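Local coordinates for Rab5 protein, putative (Plasmodium falciparum, PDB 3CLV) that probably belongs to the Rab family of small, Ras-like P-loop proteins and holds guanosine-5'-diphosphate at the C-terminal end of its central parallel strands, at residues 10-13 and 19-22; 23-26 and 32-35. All coordinates share one frame; numbering follows the deposited sequence.

Contact 1 of 2, residues 10-13 and 19-22. With GDP (guanosine-5'-diphosphate), chain D.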
loop_
_atom_site.group_PDB
_atom_site.type_symbol
_atom_site.label_atom_id
_atom_site.label_comp_id
_atom_site.label_asym_id
_atom_site.label_seq_id
_atom_site.Cartn_x
_atom_site.Cartn_y
_atom_site.Cartn_z
ATOM N N THR A 10 6.929 0.962 5.011
ATOM C CA THR A 10 8.284 1.434 4.765
ATOM C C THR A 10 8.723 0.944 3.401
ATOM O O THR A 10 8.826 -0.273 3.171
ATOM C CB THR A 10 9.227 0.934 5.877
ATOM O OG1 THR A 10 8.779 1.457 7.126
ATOM C CG2 THR A 10 10.667 1.341 5.620
ATOM N N VAL A 11 8.944 1.886 2.479
ATOM C CA VAL A 11 9.435 1.533 1.152
ATOM C C VAL A 11 10.958 1.392 1.182
ATOM O O VAL A 11 11.692 2.292 1.632
ATOM C CB VAL A 11 8.955 2.479 0.007
ATOM C CG1 VAL A 11 9.336 3.957 0.260
ATOM C CG2 VAL A 11 9.511 2.024 -1.364
ATOM N N LEU A 12 11.420 0.239 0.715
ATOM C CA LEU A 12 12.842 0.001 0.581
ATOM C C LEU A 12 13.185 0.095 -0.896
ATOM O O LEU A 12 12.774 -0.742 -1.706
ATOM C CB LEU A 12 13.213 -1.361 1.195
ATOM C CG LEU A 12 14.645 -1.871 1.016
ATOM C CD1 LEU A 12 15.679 -0.913 1.566
ATOM C CD2 LEU A 12 14.757 -3.226 1.716
ATOM N N LEU A 13 13.927 1.147 -1.237
ATOM C CA LEU A 13 14.098 1.598 -2.597
ATOM C C LEU A 13 15.581 1.754 -2.920
ATOM O O LEU A 13 16.364 2.149 -2.065
ATOM C CB LEU A 13 13.383 2.952 -2.754
ATOM C CG LEU A 13 13.535 3.792 -4.010
ATOM C CD1 LEU A 13 12.791 3.153 -5.184
ATOM C CD2 LEU A 13 12.974 5.188 -3.743
ATOM N N GLY A 19 21.845 -3.885 -2.715
ATOM C CA GLY A 19 21.830 -4.733 -1.531
ATOM C C GLY A 19 20.543 -4.733 -0.714
ATOM O O GLY A 19 20.553 -5.132 0.448
ATOM N N LYS A 20 19.432 -4.313 -1.317
ATOM C CA LYS A 20 18.126 -4.314 -0.636
ATOM C C LYS A 20 17.724 -5.707 -0.120
ATOM O O LYS A 20 17.345 -5.842 1.035
ATOM C CB LYS A 20 17.037 -3.775 -1.575
ATOM C CG LYS A 20 17.235 -2.311 -2.026
ATOM C CD LYS A 20 16.066 -1.822 -2.923
ATOM C CE LYS A 20 15.893 -2.589 -4.266
ATOM N NZ LYS A 20 17.137 -2.652 -5.167
ATOM N N SER A 21 17.816 -6.748 -0.951
ATOM C CA SER A 21 17.356 -8.066 -0.485
ATOM C C SER A 21 18.279 -8.531 0.638
ATOM O O SER A 21 17.841 -9.200 1.562
ATOM C CB SER A 21 17.271 -9.115 -1.617
ATOM O OG SER A 21 18.552 -9.608 -2.003
ATOM N N SER A 22 19.554 -8.141 0.547
ATOM C CA SER A 22 20.565 -8.483 1.546
ATOM C C SER A 22 20.333 -7.778 2.883
ATOM O O SER A 22 20.478 -8.386 3.950
ATOM C CB SER A 22 21.964 -8.220 1.012
ATOM O OG SER A 22 22.202 -8.991 -0.163
HETATM P PB GDP D . 19.221 -5.686 -4.527
HETATM O O1B GDP D . 18.127 -6.388 -3.789
HETATM O O2B GDP D . 19.062 -5.861 -6.021
HETATM O O3B GDP D . 19.285 -4.212 -4.220
HETATM O O3A GDP D . 20.673 -6.264 -4.095
HETATM P PA GDP D . 20.980 -7.762 -3.546
HETATM O O1A GDP D . 20.441 -8.801 -4.516
HETATM O O2A GDP D . 20.575 -7.967 -2.120
HETATM O "O5'" GDP D . 22.585 -7.786 -3.638
HETATM C "C5'" GDP D . 23.281 -7.654 -4.883
HETATM C "C4'" GDP D . 24.686 -8.243 -4.705
HETATM O "O4'" GDP D . 25.447 -7.444 -3.795
HETATM C "C3'" GDP D . 24.727 -9.664 -4.150
HETATM O "O3'" GDP D . 25.828 -10.295 -4.817
HETATM C "C2'" GDP D . 25.065 -9.497 -2.667
HETATM O "O2'" GDP D . 25.767 -10.607 -2.090
HETATM C "C1'" GDP D . 25.944 -8.256 -2.722
HETATM N N9 GDP D . 25.843 -7.453 -1.499
HETATM C C8 GDP D . 24.706 -6.993 -0.933
HETATM N N7 GDP D . 24.992 -6.283 0.175
HETATM C C5 GDP D . 26.338 -6.275 0.312
HETATM C C6 GDP D . 27.312 -5.700 1.268
HETATM O O6 GDP D . 26.908 -5.021 2.242
HETATM N N1 GDP D . 28.634 -5.928 1.043
HETATM C C2 GDP D . 29.095 -6.647 -0.013
HETATM N N2 GDP D . 30.435 -6.813 -0.159
HETATM N N3 GDP D . 28.254 -7.225 -0.927
HETATM C C4 GDP D . 26.896 -7.056 -0.806
#

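Contact 2 of 2, residues 23-26 and 32-35. With GDP (guanosine-5'-diphosphate), chain D.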
loop_
_atom_site.group_PDB
_atom_site.type_symbol
_atom_site.label_atom_id
_atom_site.label_comp_id
_atom_site.label_asym_id
_atom_site.label_seq_id
_atom_site.Cartn_x
_atom_site.Cartn_y
_atom_site.Cartn_z
ATOM N N ILE A 23 19.951 -6.498 2.832
ATOM C CA ILE A 23 19.551 -5.800 4.057
ATOM C C ILE A 23 18.394 -6.540 4.741
ATOM O O ILE A 23 18.419 -6.748 5.955
ATOM C CB ILE A 23 19.191 -4.311 3.773
ATOM C CG1 ILE A 23 20.439 -3.539 3.355
ATOM C CG2 ILE A 23 18.513 -3.639 5.005
ATOM C CD1 ILE A 23 20.131 -2.160 2.721
ATOM N N VAL A 24 17.377 -6.933 3.970
ATOM C CA VAL A 24 16.244 -7.681 4.514
ATOM C C VAL A 24 16.674 -9.057 5.079
ATOM O O VAL A 24 16.220 -9.459 6.142
ATOM C CB VAL A 24 15.100 -7.843 3.469
ATOM C CG1 VAL A 24 14.063 -8.935 3.891
ATOM C CG2 VAL A 24 14.423 -6.503 3.205
ATOM N N LEU A 25 17.539 -9.772 4.365
ATOM C CA LEU A 25 17.942 -11.095 4.839
ATOM C C LEU A 25 18.743 -11.037 6.150
ATOM O O LEU A 25 18.539 -11.855 7.065
ATOM C CB LEU A 25 18.728 -11.835 3.760
ATOM C CG LEU A 25 18.984 -13.311 4.087
ATOM C CD1 LEU A 25 17.655 -14.089 4.087
ATOM C CD2 LEU A 25 19.958 -13.877 3.089
ATOM N N ARG A 26 19.657 -10.073 6.219
ATOM C CA ARG A 26 20.505 -9.843 7.385
ATOM C C ARG A 26 19.617 -9.387 8.535
ATOM O O ARG A 26 19.715 -9.910 9.641
ATOM C CB ARG A 26 21.556 -8.781 7.049
ATOM C CG ARG A 26 22.535 -8.440 8.147
ATOM C CD ARG A 26 23.800 -9.250 7.929
ATOM N NE ARG A 26 23.826 -10.390 8.799
ATOM C CZ ARG A 26 24.812 -11.274 8.861
ATOM N NH1 ARG A 26 25.878 -11.186 8.064
ATOM N NH2 ARG A 26 24.709 -12.252 9.729
ATOM N N PHE A 32 23.683 -13.769 5.312
ATOM C CA PHE A 32 24.114 -13.101 4.088
ATOM C C PHE A 32 24.446 -14.104 2.980
ATOM O O PHE A 32 25.134 -15.106 3.230
ATOM C CB PHE A 32 25.307 -12.179 4.385
ATOM C CG PHE A 32 25.922 -11.544 3.157
ATOM C CD1 PHE A 32 25.361 -10.399 2.577
ATOM C CD2 PHE A 32 27.076 -12.076 2.597
ATOM C CE1 PHE A 32 25.936 -9.828 1.431
ATOM C CE2 PHE A 32 27.673 -11.490 1.478
ATOM C CZ PHE A 32 27.096 -10.362 0.897
ATOM N N HIS A 33 23.979 -13.809 1.758
ATOM C CA HIS A 33 24.327 -14.594 0.566
ATOM C C HIS A 33 25.158 -13.770 -0.410
ATOM O O HIS A 33 24.709 -12.707 -0.850
ATOM C CB HIS A 33 23.060 -15.108 -0.152
ATOM C CG HIS A 33 22.180 -15.977 0.698
ATOM N ND1 HIS A 33 20.841 -16.155 0.433
ATOM C CD2 HIS A 33 22.445 -16.717 1.804
ATOM C CE1 HIS A 33 20.319 -16.967 1.332
ATOM N NE2 HIS A 33 21.274 -17.326 2.173
ATOM N N GLU A 34 26.356 -14.278 -0.751
ATOM C CA GLU A 34 27.273 -13.585 -1.665
ATOM C C GLU A 34 26.710 -13.508 -3.086
ATOM O O GLU A 34 27.076 -12.622 -3.864
ATOM C CB GLU A 34 28.661 -14.251 -1.680
ATOM C CG GLU A 34 29.418 -14.198 -0.358
ATOM C CD GLU A 34 30.292 -12.950 -0.183
ATOM O OE1 GLU A 34 31.088 -12.924 0.778
ATOM O OE2 GLU A 34 30.203 -12.003 -0.988
ATOM N N ASN A 35 25.819 -14.442 -3.417
ATOM C CA ASN A 35 25.127 -14.484 -4.707
ATOM C C ASN A 35 23.636 -14.396 -4.439
ATOM O O ASN A 35 23.145 -15.012 -3.510
ATOM C CB ASN A 35 25.420 -15.802 -5.439
ATOM C CG ASN A 35 26.905 -16.023 -5.681
ATOM O OD1 ASN A 35 27.647 -15.088 -5.976
ATOM N ND2 ASN A 35 27.346 -17.261 -5.532
HETATM P PB GDP D . 19.221 -5.686 -4.527
HETATM O O1B GDP D . 18.127 -6.388 -3.789
HETATM O O2B GDP D . 19.062 -5.861 -6.021
HETATM O O3B GDP D . 19.285 -4.212 -4.220
HETATM O O3A GDP D . 20.673 -6.264 -4.095
HETATM P PA GDP D . 20.980 -7.762 -3.546
HETATM O O1A GDP D . 20.441 -8.801 -4.516
HETATM O O2A GDP D . 20.575 -7.967 -2.120
HETATM O "O5'" GDP D . 22.585 -7.786 -3.638
HETATM C "C5'" GDP D . 23.281 -7.654 -4.883
HETATM C "C4'" GDP D . 24.686 -8.243 -4.705
HETATM O "O4'" GDP D . 25.447 -7.444 -3.795
HETATM C "C3'" GDP D . 24.727 -9.664 -4.150
HETATM O "O3'" GDP D . 25.828 -10.295 -4.817
HETATM C "C2'" GDP D . 25.065 -9.497 -2.667
HETATM O "O2'" GDP D . 25.767 -10.607 -2.090
HETATM C "C1'" GDP D . 25.944 -8.256 -2.722
HETATM N N9 GDP D . 25.843 -7.453 -1.499
HETATM C C8 GDP D . 24.706 -6.993 -0.933
HETATM N N7 GDP D . 24.992 -6.283 0.175
HETATM C C5 GDP D . 26.338 -6.275 0.312
HETATM C C6 GDP D . 27.312 -5.700 1.268
HETATM O O6 GDP D . 26.908 -5.021 2.242
HETATM N N1 GDP D . 28.634 -5.928 1.043
HETATM C C2 GDP D . 29.095 -6.647 -0.013
HETATM N N2 GDP D . 30.435 -6.813 -0.159
HETATM N N3 GDP D . 28.254 -7.225 -0.927
HETATM C C4 GDP D . 26.896 -7.056 -0.806
#

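Contact 1 of 2, residues 10-13 and 19-22
Leu12 and Lys20 lie alongside one another with their side chains pointing opposite ways, and this apolar contact joins the end of strand 8-13 to the start of helix 20-29. The leucine brings its branch point against the root of the lysine, with Leu12 CG 4.0 Å from Lys20 CB, while its CD2 methyl reaches the Lys20 carbonyl oxygen. Further out, Lys20 CD lies 3.6 Å from the carbonyl carbon of Leu13, so this one methylene rests against the Leu12-Leu13 backbone.

The hydrogen bonds of residues 19-22 go mainly to guanosine-5'-diphosphate. Its beta-phosphate oxygen O3B accepts one from Gly19 N. Lys20 gives the same O3B two more, from its backbone N at 2.9 Å and from NZ at 2.8 Å. Bends at chi3 (-62°) and chi4 (-55°) curl the lysine chain back so that its ammonium reaches the same oxygen as its own amide; NZ also bonds to Gly14 O. Ser21 N serves O1B at 2.9 Å. On the alpha-phosphate, O2A is gripped by Ser22 N and by two hydroxyls, Ser21 OG at 2.6 Å and Ser22 OG at 2.7 Å. Amides at a helix start together with a lysine ammonium would be expected to stabilise the diphosphate charge.

This strand-loop-helix arrangement is consistent with the P-loop (Walker A motif) of this family, with Gly19 at the N-cap. Strand 8-13 runs between strands 92-99 and 119-125, where Leu12 touches Ile97 and Val123; Val11 and Leu13 pack on helix 110-114, and Lys20 touches Asp99.

Contact 2 of 2, residues 23-26 and 32-35
Leu25 and His33 make the closest packing of this contact. The CD2 methyl of Leu25 sits over the face of the imidazole, 3.6 Å from the ring centroid and 12° off its normal, a CH-pi contact with the leucine side chain standing roughly perpendicular to the histidine's. With Leu25 CG anti to the backbone N (chi1 -170°), its branched end extends from helix 20-29 to the loop.

The Arg26 side is looser. Its NH1 comes no nearer than 3.9 Å to Phe32 CB, and the Phe32 backbone N lies over one guanidinium face; the strongest polar partner of Arg26 is Asp30, in a salt bridge. The Phe32 ring leads away from the helix to the nucleotide, its CZ 3.3 Å from O2' of guanosine-5'-diphosphate. Beyond it the exposed loop, which by its place in the Ras-like fold probably corresponds to the start of switch I, turns its carbonyls to the ribose: O2' donates to His33 O at 2.7 Å and O3' to Glu34 O at 2.8 Å.

The contact thus rests on CH-pi and van der Waals packing, without directional polar bonds between the segments, whereas the loop carbonyls bond the ribose, which suggests that the loop's position probably depends partly on the bound nucleotide.

How the contacts relate
Along the chain the four segments follow one another from strand 8-13 through helix 20-29 into the loop that precedes strand 43-50, and contact 2 begins where contact 1 ends. Both use helix 20-29, its first turn in contact 1 and the next in contact 2, and their centres lie 11 Å apart. Contact 1 is buried, its centre about 6 Å from the centre of the folded chain; contact 2 is at the surface. They meet directly where Leu12 CD2 packs on Val24 CG2 at 3.6 Å. Guanosine-5'-diphosphate also bridges them, with its phosphates held by contact 1 and its ribose by contact 2, so helix 20-29 connects the phosphate-binding loop to the loop that holds the ribose.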